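Local atomic coordinates of dehydrogenase (Thermotoga maritima, PDB entry 3EZY), a protein that catalyses the NAD(+)-dependent oxidation of myo-inositol to scyllo-inosose, probably as a step in myo-inositol degradation. Residues 95-100 and 105-110. Numbering follows the deposited sequence.
Sequences KPLSLN and DRMIEE
The loop carrying the EKP motif of Gfo/Idh/MocA dehydrogenases, which follows strand 90-94 of the Rossmann domain and has a cis peptide bond before Pro96, meets the helix it leads into through Leu97, Ser98 and Met107. The evidence is a short set of approaches, all made by the thioether end of Met107. Its methyl CE lies 3.6 Å from the backbone O of Leu97 and 4.0 Å from Leu97 CD2, while SD comes within 4.2 Å of Ser98 CB. CG of Met107 sits anti to its own carbonyl carbon (chi1 -67°), and a bend at chi3 (79°) swings CE from the line of the chain onto Leu97. The leucine and methionine chains run past each other in opposite directions, so they overlap alongside. Ser98 presents CB to the sulfur, while OG, anti to its own backbone N, accepts from Asn100 N (3.1 Å, 161° at the hydrogen), an ST turn. Asn100 OD1 then caps Asp103 N at the start of helix 101-114. Met107 also touches Ser78 and Val81 of helix 77-86, and Leu97 rests on Val104. Shortening this methionine to an alanine is likely to leave Leu97 CD2 and Ser98 CB without their partner across the contact and to open a gap beside helix 77-86. All three touching residues are buried and their approaches are van der Waals in length, which implies packing of a thioether against a leucine side chain, a serine CB and a carbonyl oxygen, without a directional bond between loop and helix at this point.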
ATOM      1  N   LYS A  95      19.017  23.714 -16.211  1.00 24.47           N
ATOM      2  CA  LYS A  95      20.050  23.138 -15.390  1.00 25.56           C
ATOM      3  C   LYS A  95      21.146  22.571 -16.280  1.00 26.55           C
ATOM      4  O   LYS A  95      20.845  21.999 -17.339  1.00 25.70           O
ATOM      5  CB  LYS A  95      19.443  21.980 -14.543  1.00 26.29           C
ATOM      6  CG  LYS A  95      20.483  20.918 -14.061  1.00 27.80           C
ATOM      7  CD  LYS A  95      20.790  19.814 -15.085  1.00 28.14           C
ATOM      8  CE  LYS A  95      21.544  18.664 -14.454  1.00 24.94           C
ATOM      9  NZ  LYS A  95      22.350  17.871 -15.442  1.00 29.24           N
ATOM     10  N   PRO A  96      22.431  22.715 -15.865  1.00 26.60           N
ATOM     11  CA  PRO A  96      22.895  23.585 -14.802  1.00 27.26           C
ATOM     12  C   PRO A  96      23.238  24.929 -15.434  1.00 28.74           C
ATOM     13  O   PRO A  96      23.546  24.980 -16.630  1.00 29.06           O
ATOM     14  CB  PRO A  96      24.185  22.916 -14.361  1.00 27.14           C
ATOM     15  CG  PRO A  96      24.743  22.435 -15.632  1.00 27.29           C
ATOM     16  CD  PRO A  96      23.525  21.894 -16.400  1.00 26.52           C
ATOM     17  N   LEU A  97      23.167  25.996 -14.649  1.00 29.10           N
ATOM     18  CA  LEU A  97      23.546  27.327 -15.115  1.00 29.37           C
ATOM     19  C   LEU A  97      24.892  27.273 -15.809  1.00 29.78           C
ATOM     20  O   LEU A  97      25.023  27.650 -16.966  1.00 30.25           O
ATOM     21  CB  LEU A  97      23.644  28.266 -13.922  1.00 29.51           C
ATOM     22  CG  LEU A  97      22.337  28.820 -13.383  1.00 28.57           C
ATOM     23  CD1 LEU A  97      22.679  29.923 -12.369  1.00 25.95           C
ATOM     24  CD2 LEU A  97      21.499  29.366 -14.532  1.00 26.49           C
ATOM     25  N   SER A  98      25.899  26.826 -15.080  1.00 29.57           N
ATOM     26  CA  SER A  98      27.219  26.574 -15.634  1.00 29.84           C
ATOM     27  C   SER A  98      27.939  25.661 -14.652  1.00 29.75           C
ATOM     28  O   SER A  98      27.528  25.537 -13.489  1.00 30.15           O
ATOM     29  CB  SER A  98      28.016  27.888 -15.804  1.00 30.38           C
ATOM     30  OG  SER A  98      29.296  27.578 -16.342  1.00 31.03           O
ATOM     31  N   LEU A  99      28.995  24.995 -15.104  1.00 29.23           N
ATOM     32  CA  LEU A  99      29.823  24.237 -14.191  1.00 28.90           C
ATOM     33  C   LEU A  99      30.944  25.097 -13.652  1.00 29.51           C
ATOM     34  O   LEU A  99      31.729  24.624 -12.865  1.00 29.03           O
ATOM     35  CB  LEU A  99      30.426  22.993 -14.857  1.00 28.68           C
ATOM     36  CG  LEU A  99      29.352  22.131 -15.533  1.00 27.51           C
ATOM     37  CD1 LEU A  99      29.925  20.997 -16.417  1.00 27.70           C
ATOM     38  CD2 LEU A  99      28.324  21.650 -14.558  1.00 25.92           C
ATOM     39  N   ASN A 100      31.004  26.359 -14.075  1.00 29.74           N
ATOM     40  CA  ASN A 100      32.095  27.251 -13.690  1.00 30.43           C
ATOM     41  C   ASN A 100      31.595  28.346 -12.764  1.00 29.71           C
ATOM     42  O   ASN A 100      30.814  29.214 -13.147  1.00 29.35           O
ATOM     43  CB  ASN A 100      32.716  27.857 -14.943  1.00 30.77           C
ATOM     44  CG  ASN A 100      33.886  28.746 -14.626  1.00 34.10           C
ATOM     45  OD1 ASN A 100      33.715  29.876 -14.177  1.00 35.13           O
ATOM     46  ND2 ASN A 100      35.096  28.227 -14.839  1.00 35.04           N
ATOM     47  N   ASP A 105      28.715  33.636 -11.311  1.00 26.52           N
ATOM     48  CA  ASP A 105      28.731  34.975 -10.659  1.00 27.77           C
ATOM     49  C   ASP A 105      28.505  36.064 -11.710  1.00 27.04           C
ATOM     50  O   ASP A 105      27.762  37.012 -11.503  1.00 27.38           O
ATOM     51  CB  ASP A 105      30.039  35.210  -9.854  1.00 28.11           C
ATOM     52  CG  ASP A 105      30.040  34.479  -8.483  1.00 31.79           C
ATOM     53  OD1 ASP A 105      28.945  34.330  -7.865  1.00 34.13           O
ATOM     54  OD2 ASP A 105      31.132  34.033  -8.026  1.00 34.24           O
ATOM     55  N   ARG A 106      29.113  35.914 -12.870  1.00 27.35           N
ATOM     56  CA  ARG A 106      28.907  36.892 -13.946  0.50 28.30           C
ATOM     57  C   ARG A 106      27.476  36.930 -14.472  1.00 28.00           C
ATOM     58  O   ARG A 106      26.905  38.012 -14.711  1.00 28.66           O
ATOM     59  CB  ARG A 106      29.863  36.643 -15.103  0.50 28.54           C
ATOM     60  CG  ARG A 106      31.033  37.613 -15.144  0.50 31.93           C
ATOM     61  CD  ARG A 106      31.327  38.041 -16.574  0.50 36.04           C
ATOM     62  NE  ARG A 106      30.629  39.273 -16.935  0.50 38.50           N
ATOM     63  CZ  ARG A 106      30.628  39.779 -18.165  0.50 39.44           C
ATOM     64  NH1 ARG A 106      31.287  39.151 -19.131  0.50 38.32           N
ATOM     65  NH2 ARG A 106      29.975  40.908 -18.431  0.50 39.94           N
ATOM     66  N   MET A 107      26.883  35.745 -14.656  1.00 27.87           N
ATOM     67  CA  MET A 107      25.477  35.608 -15.104  1.00 25.75           C
ATOM     68  C   MET A 107      24.525  36.351 -14.150  1.00 25.92           C
ATOM     69  O   MET A 107      23.671  37.150 -14.556  1.00 25.73           O
ATOM     70  CB  MET A 107      25.129  34.095 -15.193  1.00 25.28           C
ATOM     71  CG  MET A 107      25.895  33.304 -16.298  1.00 25.33           C
ATOM     72  SD  MET A 107      25.930  31.464 -16.155  1.00 17.53           S
ATOM     73  CE  MET A 107      24.290  31.144 -16.783  1.00 19.95           C
ATOM     74  N   ILE A 108      24.663  36.084 -12.859  1.00 25.99           N
ATOM     75  CA  ILE A 108      23.890  36.774 -11.839  1.00 25.73           C
ATOM     76  C   ILE A 108      24.149  38.293 -11.823  1.00 27.60           C
ATOM     77  O   ILE A 108      23.214  39.077 -11.822  1.00 27.66           O
ATOM     78  CB  ILE A 108      24.216  36.187 -10.451  1.00 26.57           C
ATOM     79  CG1 ILE A 108      23.670  34.751 -10.315  1.00 23.71           C
ATOM     80  CG2 ILE A 108      23.712  37.102  -9.342  1.00 26.02           C
ATOM     81  CD1 ILE A 108      24.279  33.964  -9.132  1.00 23.47           C
ATOM     82  N   GLU A 109      25.417  38.715 -11.830  1.00 28.49           N
ATOM     83  CA  GLU A 109      25.748  40.164 -11.936  1.00 30.34           C
ATOM     84  C   GLU A 109      25.100  40.906 -13.117  1.00 29.25           C
ATOM     85  O   GLU A 109      24.490  41.953 -12.958  1.00 28.36           O
ATOM     86  CB  GLU A 109      27.250  40.324 -12.110  1.00 30.88           C
ATOM     87  CG  GLU A 109      27.857  41.474 -11.331  1.00 39.61           C
ATOM     88  CD  GLU A 109      28.702  40.962 -10.141  1.00 50.12           C
ATOM     89  OE1 GLU A 109      29.117  39.770 -10.201  1.00 52.09           O
ATOM     90  OE2 GLU A 109      28.955  41.749  -9.173  1.00 52.58           O
ATOM     91  N   GLU A 110      25.264  40.366 -14.320  1.00 29.28           N
ATOM     92  CA  GLU A 110      24.730  41.028 -15.540  1.00 29.57           C
ATOM     93  C   GLU A 110      23.211  41.084 -15.615  1.00 29.25           C
ATOM     94  O   GLU A 110      22.624  42.121 -15.980  1.00 29.72           O
ATOM     95  CB  GLU A 110      25.304  40.378 -16.792  1.00 29.44           C
ATOM     96  CG  GLU A 110      26.810  40.365 -16.771  1.00 31.22           C
ATOM     97  CD  GLU A 110      27.375  41.725 -17.179  1.00 38.04           C
ATOM     98  OE1 GLU A 110      26.747  42.367 -18.033  1.00 36.35           O
ATOM     99  OE2 GLU A 110      28.416  42.150 -16.628  1.00 41.67           O
TER